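PDB 4WD2: aromatic-amino-acid transaminase TyrB from Burkholderia cenocepacia K56-2Valvano, which probably catalyses the pyridoxal-phosphate-dependent transfer of amino groups between aromatic amino acids and 2-oxo acids. Local coordinates for residues A100-A114 and R262-A276. Residues are numbered along the deposited sequence; the frame is centred on the assembly and turned at random. Where two conformers were deposited one is given.
Sequences AGRIATLQTLGGSGA and RVGGLSVVCEDAAAA
A104 and V268 exchange two backbone bonds, as do L106 and L266, in the antiparallel ladder of strands 103-108 and 264-269. C270 N closes one end on R102 O, at 2.7 Å. At the other end T108 N bonds G264 O, and the return bond from G264 N is weak. Strand 103-108 is outermost within the chain in the mixed sheet of the large domain, as in fold-type I PLP-dependent aminotransferases.

On one face the hydroxyl T105 OG1 donates to S267 OG at 2.7 Å. In both residues the oxygen is anti to the carbonyl carbon (chi1 -62° and -66°), which brings the two hydroxyls together across a non-hydrogen-bonded pair. Q87 of helix 80-91, which covers this face, also bonds T105 OG1.

On the other face L266 fills the angle between strand and helix. Its CB lies 3.7 Å from T108 CG2 and 3.8 Å from A114 CB. L106 runs alongside it, with CD2 4.0 Å from L266 CB. Helix 273-288 packs beyond, and A276 CB rests 3.4 Å from G101 O.

T108 OG1 turns back to G110 O, with a 2.8 Å bond across the strand-to-helix turn. G264 has no side chain, so G110 O can approach its CA. One face of the R262 guanidinium lies over L109 C and G110 CA. S112 OG is near its edge, 3.7 Å from R262 NH1.

The phosphate of the modified lysine at position 254 bonds G111 N, S112 OG and R262 NH1. R262 NH2 bonds Y259 O, while Y291 O and S292 OG of the second subunit bond R262 NH1 and S112 OG. The contact thus brings a helix N-terminus, a hydroxyl and an arginine to one cofactor phosphate at the dimer interface, and probably helps hold it in place.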
loop_
_atom_site.group_PDB
_atom_site.type_symbol
_atom_site.label_atom_id
_atom_site.label_comp_id
_atom_site.label_asym_id
_atom_site.label_seq_id
_atom_site.Cartn_x
_atom_site.Cartn_y
_atom_site.Cartn_z
ATOM N N ALA A 100 -15.600 -11.263 22.628
ATOM C CA ALA A 100 -14.685 -11.063 23.754
ATOM C C ALA A 100 -13.548 -10.086 23.433
ATOM O O ALA A 100 -12.645 -9.878 24.250
ATOM C CB ALA A 100 -14.114 -12.394 24.202
ATOM N N GLY A 101 -13.593 -9.487 22.250
ATOM C CA GLY A 101 -12.590 -8.512 21.857
ATOM C C GLY A 101 -11.175 -9.052 21.716
ATOM O O GLY A 101 -10.201 -8.307 21.886
ATOM N N ARG A 102 -11.062 -10.338 21.395
ATOM C CA ARG A 102 -9.764 -10.998 21.275
ATOM C C ARG A 102 -9.152 -10.910 19.883
ATOM O O ARG A 102 -8.096 -11.487 19.639
ATOM C CB ARG A 102 -9.884 -12.472 21.658
ATOM C CG ARG A 102 -10.123 -12.728 23.128
ATOM C CD ARG A 102 -9.984 -14.211 23.445
ATOM N NE ARG A 102 -11.122 -15.003 22.972
ATOM C CZ ARG A 102 -12.133 -15.393 23.747
ATOM N NH1 ARG A 102 -12.147 -15.063 25.035
ATOM N NH2 ARG A 102 -13.129 -16.115 23.240
ATOM N N ILE A 103 -9.813 -10.203 18.968
ATOM C CA ILE A 103 -9.342 -10.122 17.583
ATOM C C ILE A 103 -8.958 -8.706 17.173
ATOM O O ILE A 103 -9.795 -7.812 17.178
ATOM C CB ILE A 103 -10.410 -10.617 16.587
ATOM C CG1 ILE A 103 -10.916 -12.010 16.953
ATOM C CG2 ILE A 103 -9.853 -10.633 15.168
ATOM C CD1 ILE A 103 -12.074 -12.451 16.080
ATOM N N ALA A 104 -7.695 -8.502 16.818
ATOM C CA ALA A 104 -7.272 -7.233 16.234
ATOM C C ALA A 104 -7.409 -7.299 14.717
ATOM O O ALA A 104 -6.756 -8.118 14.077
ATOM C CB ALA A 104 -5.824 -6.902 16.632
ATOM N N THR A 105 -8.261 -6.445 14.149
ATOM C CA THR A 105 -8.468 -6.398 12.699
ATOM C C THR A 105 -8.170 -5.017 12.099
ATOM O O THR A 105 -8.598 -3.988 12.635
ATOM C CB THR A 105 -9.914 -6.787 12.325
ATOM O OG1 THR A 105 -10.169 -8.132 12.738
ATOM C CG2 THR A 105 -10.136 -6.678 10.817
ATOM N N LEU A 106 -7.427 -5.002 10.996
ATOM C CA LEU A 106 -7.207 -3.771 10.242
ATOM C C LEU A 106 -7.359 -3.979 8.737
ATOM O O LEU A 106 -7.225 -5.094 8.220
ATOM C CB LEU A 106 -5.820 -3.186 10.536
ATOM C CG LEU A 106 -4.602 -3.935 9.989
ATOM C CD1 LEU A 106 -3.483 -2.958 9.658
ATOM C CD2 LEU A 106 -4.123 -4.977 10.988
ATOM N N GLN A 107 -7.636 -2.878 8.049
ATOM C CA GLN A 107 -7.726 -2.829 6.599
ATOM C C GLN A 107 -6.337 -2.904 5.977
ATOM O O GLN A 107 -5.399 -2.275 6.461
ATOM C CB GLN A 107 -8.436 -1.546 6.170
ATOM C CG GLN A 107 -8.462 -1.275 4.681
ATOM C CD GLN A 107 -8.915 0.140 4.380
ATOM O OE1 GLN A 107 -9.588 0.769 5.195
ATOM N NE2 GLN A 107 -8.537 0.653 3.211
ATOM N N THR A 108 -6.202 -3.685 4.909
ATOM C CA THR A 108 -4.900 -3.877 4.271
ATOM C C THR A 108 -4.977 -3.723 2.757
ATOM O O THR A 108 -6.068 -3.686 2.172
ATOM C CB THR A 108 -4.302 -5.274 4.587
ATOM O OG1 THR A 108 -5.122 -6.291 4.001
ATOM C CG2 THR A 108 -4.205 -5.499 6.096
ATOM N N LEU A 109 -3.806 -3.637 2.132
ATOM C CA LEU A 109 -3.719 -3.540 0.685
ATOM C C LEU A 109 -3.781 -4.929 0.053
ATOM O O LEU A 109 -2.755 -5.529 -0.277
ATOM C CB LEU A 109 -2.441 -2.809 0.296
ATOM C CG LEU A 109 -2.483 -1.372 0.809
ATOM C CD1 LEU A 109 -1.092 -0.862 1.065
ATOM C CD2 LEU A 109 -3.217 -0.496 -0.191
ATOM N N GLY A 110 -4.999 -5.435 -0.102
ATOM C CA GLY A 110 -5.216 -6.777 -0.604
ATOM C C GLY A 110 -4.783 -7.807 0.419
ATOM O O GLY A 110 -4.448 -7.477 1.554
ATOM N N GLY A 111 -4.804 -9.069 0.023
ATOM C CA GLY A 111 -4.293 -10.125 0.875
ATOM C C GLY A 111 -2.781 -10.024 1.009
ATOM O O GLY A 111 -2.221 -10.398 2.041
ATOM N N SER A 112 -2.125 -9.522 -0.035
ATOM C CA SER A 112 -0.676 -9.327 -0.020
ATOM C C SER A 112 -0.265 -8.386 1.094
ATOM O O SER A 112 0.675 -8.664 1.845
ATOM C CB SER A 112 -0.176 -8.759 -1.356
ATOM O OG SER A 112 -0.463 -9.613 -2.445
ATOM N N GLY A 113 -0.959 -7.253 1.169
ATOM C CA GLY A 113 -0.680 -6.252 2.178
ATOM C C GLY A 113 -0.843 -6.808 3.576
ATOM O O GLY A 113 -0.107 -6.442 4.489
ATOM N N ALA A 114 -1.805 -7.709 3.741
ATOM C CA ALA A 114 -2.044 -8.333 5.036
ATOM C C ALA A 114 -0.892 -9.260 5.399
ATOM O O ALA A 114 -0.461 -9.306 6.547
ATOM C CB ALA A 114 -3.357 -9.093 5.026
ATOM N N ARG A 262 -7.137 -3.159 -4.574
ATOM C CA ARG A 262 -6.299 -3.573 -3.443
ATOM C C ARG A 262 -6.988 -3.493 -2.079
ATOM O O ARG A 262 -6.695 -2.609 -1.265
ATOM C CB ARG A 262 -5.011 -2.738 -3.415
ATOM C CG ARG A 262 -4.311 -2.613 -4.771
ATOM C CD ARG A 262 -4.063 -3.957 -5.433
ATOM N NE ARG A 262 -3.215 -4.831 -4.626
ATOM C CZ ARG A 262 -3.499 -6.101 -4.351
ATOM N NH1 ARG A 262 -2.673 -6.823 -3.602
ATOM N NH2 ARG A 262 -4.613 -6.646 -4.822
ATOM N N VAL A 263 -7.898 -4.427 -1.834
ATOM C CA VAL A 263 -8.627 -4.462 -0.580
ATOM C C VAL A 263 -8.557 -5.840 0.070
ATOM O O VAL A 263 -8.780 -6.866 -0.573
ATOM C CB VAL A 263 -10.099 -4.053 -0.777
ATOM C CG1 VAL A 263 -10.216 -2.537 -0.788
ATOM C CG2 VAL A 263 -10.645 -4.640 -2.066
ATOM N N GLY A 264 -8.219 -5.840 1.355
ATOM C CA GLY A 264 -8.105 -7.058 2.126
ATOM C C GLY A 264 -8.146 -6.753 3.606
ATOM O O GLY A 264 -8.348 -5.601 4.002
ATOM N N GLY A 265 -7.966 -7.781 4.431
ATOM C CA GLY A 265 -7.890 -7.581 5.865
ATOM C C GLY A 265 -6.802 -8.411 6.517
ATOM O O GLY A 265 -6.376 -9.440 5.985
ATOM N N LEU A 266 -6.339 -7.949 7.670
ATOM C CA LEU A 266 -5.474 -8.746 8.523
ATOM C C LEU A 266 -6.112 -8.834 9.900
ATOM O O LEU A 266 -6.442 -7.814 10.502
ATOM C CB LEU A 266 -4.067 -8.146 8.622
ATOM C CG LEU A 266 -3.118 -8.861 9.593
ATOM C CD1 LEU A 266 -2.889 -10.314 9.189
ATOM C CD2 LEU A 266 -1.783 -8.114 9.709
ATOM N N SER A 267 -6.292 -10.055 10.391
ATOM C CA SER A 267 -6.807 -10.259 11.736
ATOM C C SER A 267 -5.846 -11.107 12.544
ATOM O O SER A 267 -5.307 -12.102 12.048
ATOM C CB SER A 267 -8.184 -10.924 11.704
ATOM O OG SER A 267 -9.150 -10.073 11.121
ATOM N N VAL A 268 -5.642 -10.714 13.796
ATOM C CA VAL A 268 -4.844 -11.513 14.715
ATOM C C VAL A 268 -5.686 -11.861 15.943
ATOM O O VAL A 268 -6.263 -10.976 16.580
ATOM C CB VAL A 268 -3.554 -10.775 15.127
ATOM C CG1 VAL A 268 -2.686 -11.663 16.009
ATOM C CG2 VAL A 268 -2.781 -10.341 13.891
ATOM N N VAL A 269 -5.771 -13.156 16.249
ATOM C CA VAL A 269 -6.537 -13.646 17.390
ATOM C C VAL A 269 -5.622 -13.800 18.592
ATOM O O VAL A 269 -4.649 -14.550 18.536
ATOM C CB VAL A 269 -7.200 -14.995 17.084
ATOM C CG1 VAL A 269 -8.062 -15.448 18.257
ATOM C CG2 VAL A 269 -8.015 -14.913 15.803
ATOM N N CYS A 270 -5.938 -13.103 19.681
ATOM C CA CYS A 270 -5.030 -13.016 20.827
ATOM C C CYS A 270 -5.633 -13.613 22.098
ATOM O O CYS A 270 -6.822 -13.929 22.136
ATOM C CB CYS A 270 -4.636 -11.557 21.076
ATOM S SG CYS A 270 -3.997 -10.718 19.610
ATOM N N GLU A 271 -4.813 -13.756 23.139
ATOM C CA GLU A 271 -5.236 -14.459 24.349
ATOM C C GLU A 271 -6.307 -13.703 25.145
ATOM O O GLU A 271 -7.119 -14.326 25.832
ATOM C CB GLU A 271 -4.025 -14.766 25.244
ATOM C CG GLU A 271 -3.139 -13.573 25.578
ATOM C CD GLU A 271 -1.957 -13.408 24.626
ATOM O OE1 GLU A 271 -2.125 -13.604 23.401
ATOM O OE2 GLU A 271 -0.854 -13.077 25.113
ATOM N N ASP A 272 -6.310 -12.374 25.069
ATOM C CA ASP A 272 -7.406 -11.583 25.644
ATOM C C ASP A 272 -7.525 -10.222 24.960
ATOM O O ASP A 272 -6.729 -9.892 24.079
ATOM C CB ASP A 272 -7.240 -11.411 27.166
ATOM C CG ASP A 272 -5.933 -10.739 27.559
ATOM O OD1 ASP A 272 -5.321 -10.042 26.726
ATOM O OD2 ASP A 272 -5.527 -10.897 28.731
ATOM N N ALA A 273 -8.518 -9.434 25.362
ATOM C CA ALA A 273 -8.773 -8.152 24.710
ATOM C C ALA A 273 -7.617 -7.175 24.906
ATOM O O ALA A 273 -7.314 -6.379 24.019
ATOM C CB ALA A 273 -10.061 -7.549 25.216
ATOM N N ALA A 274 -6.979 -7.237 26.072
ATOM C CA ALA A 274 -5.847 -6.374 26.370
ATOM C C ALA A 274 -4.727 -6.642 25.371
ATOM O O ALA A 274 -4.192 -5.716 24.762
ATOM C CB ALA A 274 -5.366 -6.592 27.796
ATOM N N ALA A 275 -4.400 -7.917 25.189
ATOM C CA ALA A 275 -3.384 -8.323 24.224
ATOM C C ALA A 275 -3.750 -7.905 22.796
ATOM O O ALA A 275 -2.890 -7.435 22.042
ATOM C CB ALA A 275 -3.161 -9.839 24.295
ATOM N N ALA A 276 -5.018 -8.078 22.427
ATOM C CA ALA A 276 -5.484 -7.723 21.088
ATOM C C ALA A 276 -5.269 -6.242 20.787
ATOM O O ALA A 276 -4.934 -5.869 19.660
ATOM C CB ALA A 276 -6.954 -8.081 20.928
#